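Local coordinates for putative fusidic acid resistance protein (Staphylococcus aureus, PDB 2YB5) that confers resistance to the antibiotic fusidic acid, probably by binding elongation factor G and helping to clear it from the ribosome, at residues N5-Y10 with K52-S57; V13-L18 with D47-K52; N129-V134 with G147-N152. One frame throughout, in Å; residues are numbered along the deposited sequence.

Contact 1: residues N5-Y10 with K52-S57; sequences NKIEVY and KDIDIS
The flat peptide group joining N5 to K6 has the end of I54 lying over one of its faces, set toward the carbonyl oxygen: I54 CD1 is 3.1 Å from N5 O and 3.4 Å from N5 C. The next peptide along, K6 to I7, is met by the methylenes of K52. Their path starts above the plane of that peptide, already past the oxygen, at CB and CG, and comes down toward the plane at CE, so that four carbons in a row curl round K6 O, with K52 CD closest at 3.5 Å. The bend at CB–CG (chi2 -77°) swings CD round to that side. At the outer margin the side chain of N5 reaches the turn of the other segment and crosses that of I54 obliquely, N5 CG lying 3.9 Å from I54 CG1.

Segment 52–57 can meet the N-terminal strip in this manner because helix 35–50 has just ended in a Schellman motif. D53, with its positive phi of 57°, is the C-prime residue: D53 N returns to K50 O and I54 N to F49 O. The chain then leaves the helix, and the far end of I54 comes in to the other segment, with CG1 beside the backbone N; I54 CD1 also packs 4.2 Å from I7 CG2. Both isoleucines lean on F49 of helix 35–50, while the backbone of I7 is held by Y83 and Q85. Just beyond I7, E8 takes the N-cap position of helix 9–27. E8 OE2 and K52 NZ are 5.9 Å apart, opposite charges not in contact, whose attraction is probably weak.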
loop_
_atom_site.group_PDB
_atom_site.type_symbol
_atom_site.label_atom_id
_atom_site.label_comp_id
_atom_site.label_asym_id
_atom_site.label_seq_id
_atom_site.Cartn_x
_atom_site.Cartn_y
_atom_site.Cartn_z
ATOM N N ASN A 5 -17.471 -3.030 -7.889
ATOM C CA ASN A 5 -16.829 -3.501 -9.116
ATOM C C ASN A 5 -15.438 -2.852 -9.225
ATOM O O ASN A 5 -14.971 -2.534 -10.316
ATOM C CB ASN A 5 -17.707 -3.165 -10.330
ATOM C CG ASN A 5 -17.509 -4.122 -11.505
ATOM O OD1 ASN A 5 -17.304 -5.330 -11.333
ATOM N ND2 ASN A 5 -17.604 -3.580 -12.718
ATOM N N LYS A 6 -14.786 -2.658 -8.080
ATOM C CA LYS A 6 -13.422 -2.123 -8.037
ATOM C C LYS A 6 -12.625 -2.704 -6.870
ATOM O O LYS A 6 -13.188 -3.312 -5.966
ATOM C CB LYS A 6 -13.418 -0.589 -7.989
ATOM C CG LYS A 6 -14.647 0.053 -7.414
ATOM C CD LYS A 6 -14.470 1.563 -7.344
ATOM C CE LYS A 6 -14.523 2.230 -8.724
ATOM N NZ LYS A 6 -14.532 3.720 -8.583
ATOM N N ILE A 7 -11.312 -2.512 -6.904
ATOM C CA ILE A 7 -10.406 -3.171 -5.959
ATOM C C ILE A 7 -9.671 -2.170 -5.086
ATOM O O ILE A 7 -9.558 -0.996 -5.426
ATOM C CB ILE A 7 -9.356 -4.063 -6.690
ATOM C CG1 ILE A 7 -8.517 -3.242 -7.678
ATOM C CG2 ILE A 7 -10.051 -5.211 -7.410
ATOM C CD1 ILE A 7 -7.201 -3.884 -8.033
ATOM N N GLU A 8 -9.145 -2.654 -3.967
ATOM C CA GLU A 8 -8.378 -1.805 -3.061
ATOM C C GLU A 8 -7.012 -1.470 -3.655
ATOM O O GLU A 8 -6.485 -2.206 -4.495
ATOM C CB GLU A 8 -8.229 -2.488 -1.702
ATOM C CG GLU A 8 -9.562 -2.819 -1.016
ATOM C CD GLU A 8 -10.446 -1.599 -0.796
ATOM O OE1 GLU A 8 -9.910 -0.499 -0.518
ATOM O OE2 GLU A 8 -11.685 -1.740 -0.891
ATOM N N VAL A 9 -6.469 -0.331 -3.248
ATOM C CA VAL A 9 -5.140 0.108 -3.675
ATOM C C VAL A 9 -4.072 -0.961 -3.391
ATOM O O VAL A 9 -3.206 -1.227 -4.236
ATOM C CB VAL A 9 -4.749 1.452 -2.978
ATOM C CG1 VAL A 9 -3.268 1.739 -3.116
ATOM C CG2 VAL A 9 -5.574 2.612 -3.546
ATOM N N TYR A 10 -4.122 -1.569 -2.206
ATOM C CA TYR A 10 -3.152 -2.628 -1.874
ATOM C C TYR A 10 -3.261 -3.875 -2.786
ATOM O O TYR A 10 -2.257 -4.504 -3.084
ATOM C CB TYR A 10 -3.212 -3.004 -0.394
ATOM C CG TYR A 10 -4.497 -3.630 0.084
ATOM C CD1 TYR A 10 -4.697 -5.009 0.013
ATOM C CD2 TYR A 10 -5.496 -2.852 0.658
ATOM C CE1 TYR A 10 -5.872 -5.590 0.474
ATOM C CE2 TYR A 10 -6.668 -3.419 1.117
ATOM C CZ TYR A 10 -6.851 -4.783 1.027
ATOM O OH TYR A 10 -8.019 -5.331 1.494
ATOM N N LYS A 52 -14.305 -9.514 -6.923
ATOM C CA LYS A 52 -15.109 -8.299 -7.080
ATOM C C LYS A 52 -15.913 -8.252 -8.393
ATOM O O LYS A 52 -16.379 -7.188 -8.798
ATOM C CB LYS A 52 -14.199 -7.069 -6.982
ATOM C CG LYS A 52 -13.555 -6.866 -5.616
ATOM C CD LYS A 52 -14.544 -6.294 -4.604
ATOM C CE LYS A 52 -13.864 -5.944 -3.281
ATOM N NZ LYS A 52 -13.450 -7.157 -2.527
ATOM N N ASP A 53 -16.072 -9.403 -9.050
ATOM C CA ASP A 53 -16.890 -9.527 -10.270
ATOM C C ASP A 53 -16.477 -8.602 -11.426
ATOM O O ASP A 53 -17.329 -8.145 -12.190
ATOM C CB ASP A 53 -18.375 -9.305 -9.940
ATOM C CG ASP A 53 -18.884 -10.257 -8.874
ATOM O OD1 ASP A 53 -18.863 -11.482 -9.116
ATOM O OD2 ASP A 53 -19.307 -9.775 -7.798
ATOM N N ILE A 54 -15.181 -8.327 -11.558
ATOM C CA ILE A 54 -14.681 -7.500 -12.659
ATOM C C ILE A 54 -14.148 -8.416 -13.747
ATOM O O ILE A 54 -13.444 -9.385 -13.461
ATOM C CB ILE A 54 -13.550 -6.542 -12.214
ATOM C CG1 ILE A 54 -13.999 -5.664 -11.044
ATOM C CG2 ILE A 54 -13.100 -5.673 -13.385
ATOM C CD1 ILE A 54 -12.895 -4.779 -10.487
ATOM N N ASP A 55 -14.491 -8.110 -14.996
ATOM C CA ASP A 55 -14.037 -8.904 -16.129
ATOM C C ASP A 55 -12.613 -8.491 -16.467
ATOM O O ASP A 55 -12.372 -7.381 -16.949
ATOM C CB ASP A 55 -14.963 -8.729 -17.341
ATOM C CG ASP A 55 -14.706 -9.762 -18.433
ATOM O OD1 ASP A 55 -13.543 -10.193 -18.598
ATOM O OD2 ASP A 55 -15.671 -10.145 -19.131
ATOM N N ILE A 56 -11.676 -9.396 -16.181
ATOM C CA ILE A 56 -10.265 -9.198 -16.482
ATOM C C ILE A 56 -9.778 -10.237 -17.503
ATOM O O ILE A 56 -8.590 -10.266 -17.840
ATOM C CB ILE A 56 -9.419 -9.232 -15.166
ATOM C CG1 ILE A 56 -8.118 -8.432 -15.305
ATOM C CG2 ILE A 56 -9.126 -10.659 -14.730
ATOM C CD1 ILE A 56 -8.323 -6.958 -15.650
ATOM N N SER A 57 -10.696 -11.072 -18.002
ATOM C CA SER A 57 -10.382 -12.018 -19.075
ATOM C C SER A 57 -10.249 -11.216 -20.362
ATOM O O SER A 57 -11.222 -11.023 -21.098
ATOM C CB SER A 57 -11.458 -13.106 -19.200
ATOM O OG SER A 57 -12.745 -12.548 -19.407
#

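Contact 2: residues V13-L18 with D47-K52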
loop_
_atom_site.group_PDB
_atom_site.type_symbol
_atom_site.label_atom_id
_atom_site.label_comp_id
_atom_site.label_asym_id
_atom_site.label_seq_id
_atom_site.Cartn_x
_atom_site.Cartn_y
_atom_site.Cartn_z
ATOM N N VAL A 13 -1.374 -3.079 -5.911
ATOM C CA VAL A 13 0.059 -3.210 -5.695
ATOM C C VAL A 13 0.455 -4.670 -5.846
ATOM O O VAL A 13 1.467 -4.980 -6.489
ATOM C CB VAL A 13 0.480 -2.649 -4.329
ATOM C CG1 VAL A 13 1.958 -2.901 -4.071
ATOM C CG2 VAL A 13 0.178 -1.153 -4.279
ATOM N N LYS A 14 -0.376 -5.565 -5.311
ATOM C CA LYS A 14 -0.143 -7.008 -5.466
ATOM C C LYS A 14 -0.224 -7.422 -6.949
ATOM O O LYS A 14 0.682 -8.097 -7.434
ATOM C CB LYS A 14 -1.120 -7.818 -4.605
ATOM C CG LYS A 14 -0.903 -9.318 -4.622
ATOM C CD LYS A 14 0.335 -9.722 -3.858
ATOM C CE LYS A 14 0.553 -11.215 -3.967
ATOM N NZ LYS A 14 1.728 -11.701 -3.182
ATOM N N VAL A 15 -1.283 -7.013 -7.659
ATOM C CA VAL A 15 -1.410 -7.313 -9.095
ATOM C C VAL A 15 -0.126 -6.917 -9.847
ATOM O O VAL A 15 0.394 -7.684 -10.660
ATOM C CB VAL A 15 -2.638 -6.623 -9.766
ATOM C CG1 VAL A 15 -2.564 -6.747 -11.278
ATOM C CG2 VAL A 15 -3.964 -7.216 -9.275
ATOM N N LYS A 16 0.378 -5.728 -9.544
ATOM C CA LYS A 16 1.587 -5.191 -10.161
ATOM C C LYS A 16 2.804 -6.048 -9.821
ATOM O O LYS A 16 3.568 -6.430 -10.713
ATOM C CB LYS A 16 1.763 -3.746 -9.688
ATOM C CG LYS A 16 3.031 -3.028 -10.121
ATOM C CD LYS A 16 3.112 -1.648 -9.464
ATOM C CE LYS A 16 3.484 -1.749 -7.971
ATOM N NZ LYS A 16 3.358 -0.453 -7.202
ATOM N N GLN A 17 2.968 -6.377 -8.543
ATOM C CA GLN A 17 4.025 -7.295 -8.113
ATOM C C GLN A 17 3.952 -8.651 -8.836
ATOM O O GLN A 17 4.988 -9.253 -9.138
ATOM C CB GLN A 17 4.004 -7.500 -6.592
ATOM C CG GLN A 17 4.511 -6.287 -5.795
ATOM C CD GLN A 17 4.324 -6.419 -4.288
ATOM O OE1 GLN A 17 4.548 -5.460 -3.544
ATOM N NE2 GLN A 17 3.919 -7.603 -3.828
ATOM N N LEU A 18 2.740 -9.134 -9.108
ATOM C CA LEU A 18 2.579 -10.413 -9.811
ATOM C C LEU A 18 2.969 -10.295 -11.287
ATOM O O LEU A 18 3.597 -11.202 -11.839
ATOM C CB LEU A 18 1.157 -10.945 -9.671
ATOM C CG LEU A 18 0.731 -11.352 -8.254
ATOM C CD1 LEU A 18 -0.786 -11.365 -8.148
ATOM C CD2 LEU A 18 1.319 -12.696 -7.854
ATOM N N ASP A 47 -7.958 -13.910 -9.819
ATOM C CA ASP A 47 -8.725 -14.070 -8.587
ATOM C C ASP A 47 -8.945 -12.728 -7.874
ATOM O O ASP A 47 -10.028 -12.480 -7.348
ATOM C CB ASP A 47 -8.059 -15.102 -7.659
ATOM C CG ASP A 47 -8.224 -16.534 -8.159
ATOM O OD1 ASP A 47 -9.104 -16.789 -9.018
ATOM O OD2 ASP A 47 -7.466 -17.416 -7.696
ATOM N N ILE A 48 -7.934 -11.858 -7.886
ATOM C CA ILE A 48 -8.054 -10.514 -7.304
ATOM C C ILE A 48 -9.244 -9.753 -7.910
ATOM O O ILE A 48 -9.893 -8.963 -7.223
ATOM C CB ILE A 48 -6.756 -9.695 -7.486
ATOM C CG1 ILE A 48 -5.656 -10.226 -6.557
ATOM C CG2 ILE A 48 -6.992 -8.218 -7.215
ATOM C CD1 ILE A 48 -4.304 -9.622 -6.820
ATOM N N PHE A 49 -9.532 -10.012 -9.185
ATOM C CA PHE A 49 -10.678 -9.395 -9.859
ATOM C C PHE A 49 -11.951 -10.246 -9.791
ATOM O O PHE A 49 -13.047 -9.691 -9.769
ATOM C CB PHE A 49 -10.317 -9.046 -11.304
ATOM C CG PHE A 49 -9.335 -7.912 -11.412
ATOM C CD1 PHE A 49 -9.766 -6.585 -11.316
ATOM C CD2 PHE A 49 -7.980 -8.159 -11.569
ATOM C CE1 PHE A 49 -8.865 -5.532 -11.412
ATOM C CE2 PHE A 49 -7.071 -7.116 -11.663
ATOM C CZ PHE A 49 -7.514 -5.798 -11.583
ATOM N N LYS A 50 -11.821 -11.573 -9.733
ATOM C CA LYS A 50 -13.008 -12.445 -9.612
ATOM C C LYS A 50 -13.770 -12.159 -8.320
ATOM O O LYS A 50 -14.996 -12.055 -8.328
ATOM C CB LYS A 50 -12.646 -13.937 -9.662
ATOM C CG LYS A 50 -12.396 -14.490 -11.063
ATOM C CD LYS A 50 -13.033 -15.873 -11.265
ATOM C CE LYS A 50 -12.510 -16.915 -10.278
ATOM N NZ LYS A 50 -12.861 -18.312 -10.688
ATOM N N GLU A 51 -13.032 -12.031 -7.219
ATOM C CA GLU A 51 -13.606 -11.644 -5.921
ATOM C C GLU A 51 -14.597 -10.467 -6.035
ATOM O O GLU A 51 -15.611 -10.441 -5.335
ATOM C CB GLU A 51 -12.473 -11.300 -4.940
ATOM C CG GLU A 51 -12.896 -11.066 -3.484
ATOM C CD GLU A 51 -11.782 -10.444 -2.637
ATOM O OE1 GLU A 51 -10.588 -10.646 -2.968
ATOM O OE2 GLU A 51 -12.100 -9.749 -1.646
ATOM N N LYS A 52 -14.305 -9.514 -6.923
ATOM C CA LYS A 52 -15.109 -8.299 -7.080
ATOM C C LYS A 52 -15.913 -8.252 -8.393
ATOM O O LYS A 52 -16.379 -7.188 -8.798
ATOM C CB LYS A 52 -14.199 -7.069 -6.982
ATOM C CG LYS A 52 -13.555 -6.866 -5.616
ATOM C CD LYS A 52 -14.544 -6.294 -4.604
ATOM C CE LYS A 52 -13.864 -5.944 -3.281
ATOM N NZ LYS A 52 -13.450 -7.157 -2.527
#
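L18 N donates to K14 O over 2.8 Å, an ordinary helical bond that brings these two residues onto one side of helix 9–27, where both side chains meet I48 of helix 35–50. V15, next to K14, does most of the work. With CG1 anti to the backbone N (chi1 169°), V15 CG2 is left anti to the carbonyl carbon and presses against I48 CD1 at 3.5 Å, tighter than usual for two methyls; it also touches I48 CG2 at 3.8 Å, so one valine methyl meets both branches of the isoleucine. I48 CD1 is the point where three neighbours converge. The K14 side chain crosses that of I48 at about a right angle, K14 CG lying 4.1 Å from I48 CD1, before the lysine chain bends and carries its ammonium off from the interface. L18 arrives tip to tip, L18 CD1 lying 4.1 Å from that same I48 CD1. The valine methyl V15 CG2 also has F49 CE2 3.9 Å away.

Everything that crosses is hydrocarbon. The charged end of K52, past the last turns of helix 35–50, is instead bound to a neighbour on its own segment, K52 NZ to E51 OE2 at 3.1 Å. L77 of helix 70–80 touches V15 and L80 touches F49, while I45 extends the apolar patch. Such interlocking of aliphatic side chains between long helices is the core packing of a helical bundle, here in the N-terminal helical region of a protein of the elongation factor G-binding family.

Contact 3: residues N129-V134 with G147-N152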
loop_
_atom_site.group_PDB
_atom_site.type_symbol
_atom_site.label_atom_id
_atom_site.label_comp_id
_atom_site.label_asym_id
_atom_site.label_seq_id
_atom_site.Cartn_x
_atom_site.Cartn_y
_atom_site.Cartn_z
ATOM N N ASN A 129 8.125 16.442 15.579
ATOM C CA ASN A 129 8.715 15.160 15.233
ATOM C C ASN A 129 7.704 14.015 15.321
ATOM O O ASN A 129 7.936 12.988 15.942
ATOM C CB ASN A 129 9.954 14.928 16.087
ATOM C CG ASN A 129 11.096 15.841 15.683
ATOM O OD1 ASN A 129 11.687 15.664 14.614
ATOM N ND2 ASN A 129 11.388 16.844 16.508
ATOM N N ARG A 130 6.579 14.215 14.662
ATOM C CA ARG A 130 5.448 13.315 14.764
ATOM C C ARG A 130 5.087 12.770 13.384
ATOM O O ARG A 130 5.331 13.427 12.373
ATOM C CB ARG A 130 4.274 14.092 15.359
ATOM C CG ARG A 130 3.064 13.257 15.740
ATOM C CD ARG A 130 2.045 14.116 16.492
ATOM N NE ARG A 130 2.483 14.435 17.849
ATOM C CZ ARG A 130 1.759 15.103 18.746
ATOM N NH1 ARG A 130 0.535 15.534 18.455
ATOM N NH2 ARG A 130 2.257 15.331 19.949
ATOM N N LYS A 131 4.539 11.558 13.350
ATOM C CA LYS A 131 3.834 11.058 12.173
ATOM C C LYS A 131 2.423 10.691 12.600
ATOM O O LYS A 131 2.221 10.110 13.669
ATOM C CB LYS A 131 4.525 9.835 11.526
ATOM C CG LYS A 131 3.781 9.262 10.301
ATOM C CD LYS A 131 4.321 7.928 9.814
ATOM C CE LYS A 131 5.709 8.004 9.167
ATOM N NZ LYS A 131 5.688 8.822 7.919
ATOM N N TYR A 132 1.469 11.056 11.750
ATOM C CA TYR A 132 0.074 10.694 11.892
ATOM C C TYR A 132 -0.254 9.662 10.824
ATOM O O TYR A 132 0.219 9.782 9.689
ATOM C CB TYR A 132 -0.803 11.920 11.646
ATOM C CG TYR A 132 -0.701 12.983 12.691
ATOM C CD1 TYR A 132 -1.506 12.940 13.815
ATOM C CD2 TYR A 132 0.177 14.048 12.550
ATOM C CE1 TYR A 132 -1.440 13.908 14.767
ATOM C CE2 TYR A 132 0.252 15.033 13.509
ATOM C CZ TYR A 132 -0.560 14.953 14.619
ATOM O OH TYR A 132 -0.516 15.918 15.593
ATOM N N ILE A 133 -1.065 8.666 11.178
ATOM C CA ILE A 133 -1.477 7.624 10.246
ATOM C C ILE A 133 -2.985 7.432 10.340
ATOM O O ILE A 133 -3.488 7.176 11.410
ATOM C CB ILE A 133 -0.748 6.289 10.530
ATOM C CG1 ILE A 133 0.711 6.375 10.066
ATOM C CG2 ILE A 133 -1.466 5.110 9.855
ATOM C CD1 ILE A 133 1.674 5.393 10.788
ATOM N N VAL A 134 -3.690 7.581 9.223
ATOM C CA VAL A 134 -5.134 7.398 9.161
ATOM C C VAL A 134 -5.446 6.311 8.127
ATOM O O VAL A 134 -4.797 6.227 7.079
ATOM C CB VAL A 134 -5.866 8.728 8.814
ATOM C CG1 VAL A 134 -7.354 8.508 8.536
ATOM C CG2 VAL A 134 -5.677 9.751 9.958
ATOM N N GLY A 147 2.550 9.106 16.544
ATOM C CA GLY A 147 3.687 8.868 17.410
ATOM C C GLY A 147 4.902 9.666 17.007
ATOM O O GLY A 147 4.899 10.342 15.976
ATOM N N GLU A 148 5.934 9.583 17.837
ATOM C CA GLU A 148 7.209 10.231 17.572
ATOM C C GLU A 148 8.021 9.441 16.550
ATOM O O GLU A 148 8.144 8.203 16.637
ATOM C CB GLU A 148 8.027 10.378 18.869
ATOM C CG GLU A 148 9.277 11.269 18.705
ATOM C CD GLU A 148 10.043 11.496 20.002
ATOM O OE1 GLU A 148 9.499 12.163 20.915
ATOM O OE2 GLU A 148 11.193 11.008 20.106
ATOM N N ILE A 149 8.585 10.155 15.586
ATOM C CA ILE A 149 9.476 9.541 14.619
ATOM C C ILE A 149 10.704 10.438 14.415
ATOM O O ILE A 149 10.579 11.593 14.026
ATOM C CB ILE A 149 8.727 9.233 13.293
ATOM C CG1 ILE A 149 9.572 8.309 12.404
ATOM C CG2 ILE A 149 8.325 10.520 12.568
ATOM C CD1 ILE A 149 8.786 7.589 11.310
ATOM N N SER A 150 11.892 9.924 14.726
ATOM C CA SER A 150 13.105 10.716 14.564
ATOM C C SER A 150 13.401 10.947 13.080
ATOM O O SER A 150 13.242 10.034 12.273
ATOM C CB SER A 150 14.292 10.038 15.216
ATOM O OG SER A 150 15.391 10.929 15.242
ATOM N N PRO A 151 13.831 12.172 12.715
ATOM C CA PRO A 151 14.130 12.479 11.322
ATOM C C PRO A 151 15.473 11.924 10.874
ATOM O O PRO A 151 15.807 12.004 9.692
ATOM C CB PRO A 151 14.138 14.012 11.301
ATOM C CG PRO A 151 14.625 14.388 12.662
ATOM C CD PRO A 151 14.096 13.325 13.596
ATOM N N ASN A 152 16.234 11.374 11.817
ATOM C CA ASN A 152 17.479 10.688 11.505
ATOM C C ASN A 152 17.160 9.257 11.073
ATOM O O ASN A 152 16.804 8.418 11.897
ATOM C CB ASN A 152 18.412 10.724 12.717
ATOM C CG ASN A 152 18.716 12.145 13.183
ATOM O OD1 ASN A 152 18.622 13.107 12.411
ATOM N ND2 ASN A 152 19.074 12.283 14.454
#
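K131 and I149 meet on the buried face of a β-hairpin, strands 130–136 and 142–149, within the sheet of the treble-clef zinc-finger region. K131 CE lies 3.8 Å from I149 CD1, the two chains crossing obliquely. CG1 of I149 stands anti to the backbone N (chi1 -167°), which puts I149 CG2 in the crowded position between N and the carbonyl carbon, 4.0 Å from K131 CB. Farther in, K131 NZ is gripped by Y192 O, N124 OD1 and S194 OG, which probably satisfy its buried charge. The lysine side chain is about 9 Å from the zinc ion held by C158, C161, C191 and C197, and it ties the hairpin to the chain between two of those cysteines.

The backbones are just as closely joined here. K131 and G147 form an antiparallel hydrogen-bonded pair, with K131 N to G147 O at 2.9 Å and G147 N to K131 O at 3.1 Å; I149 N then reaches N129 O, approaching from above the carbonyl plane, 36° out of it. At the intervening non-hydrogen-bonded pair, R130 and E148, the side chains diverge.

The solvent side is looser. E148 is exposed, and past the strand end N129 and P151 merely brush, N129 OD1 coming 3.5 Å from P151 CD. N129 and R130 both face D125 as a G1 bulge, where the chain turns over from strand 121–125. On the other face of the hairpin, away from K131, R130 CG lies over the buried Y132 ring, toward its rim, and R130 NH1 bonds to Y132 OH at 3.1 Å.

How the contacts relate
Contacts 1 and 2 are neighbours, their centres about 7 Å apart, and both tie helix 9–27 to the end of helix 35–50: contact 2 through buried side chains in the bundle core, contact 1 through the partly exposed entry to the first helix and exit from the second. F49 belongs to contact 2 yet also supports the isoleucines of contact 1; K52 falls in both ranges but packs across contact 1 alone. Contact 3 lies across the molecule, its centre about 33 and 31 Å from theirs, in the zinc-finger region. There paired strands supply backbone hydrogen bonds, whereas contact 2 relies on methyl packing and contact 1 largely on hydrocarbon against peptide groups.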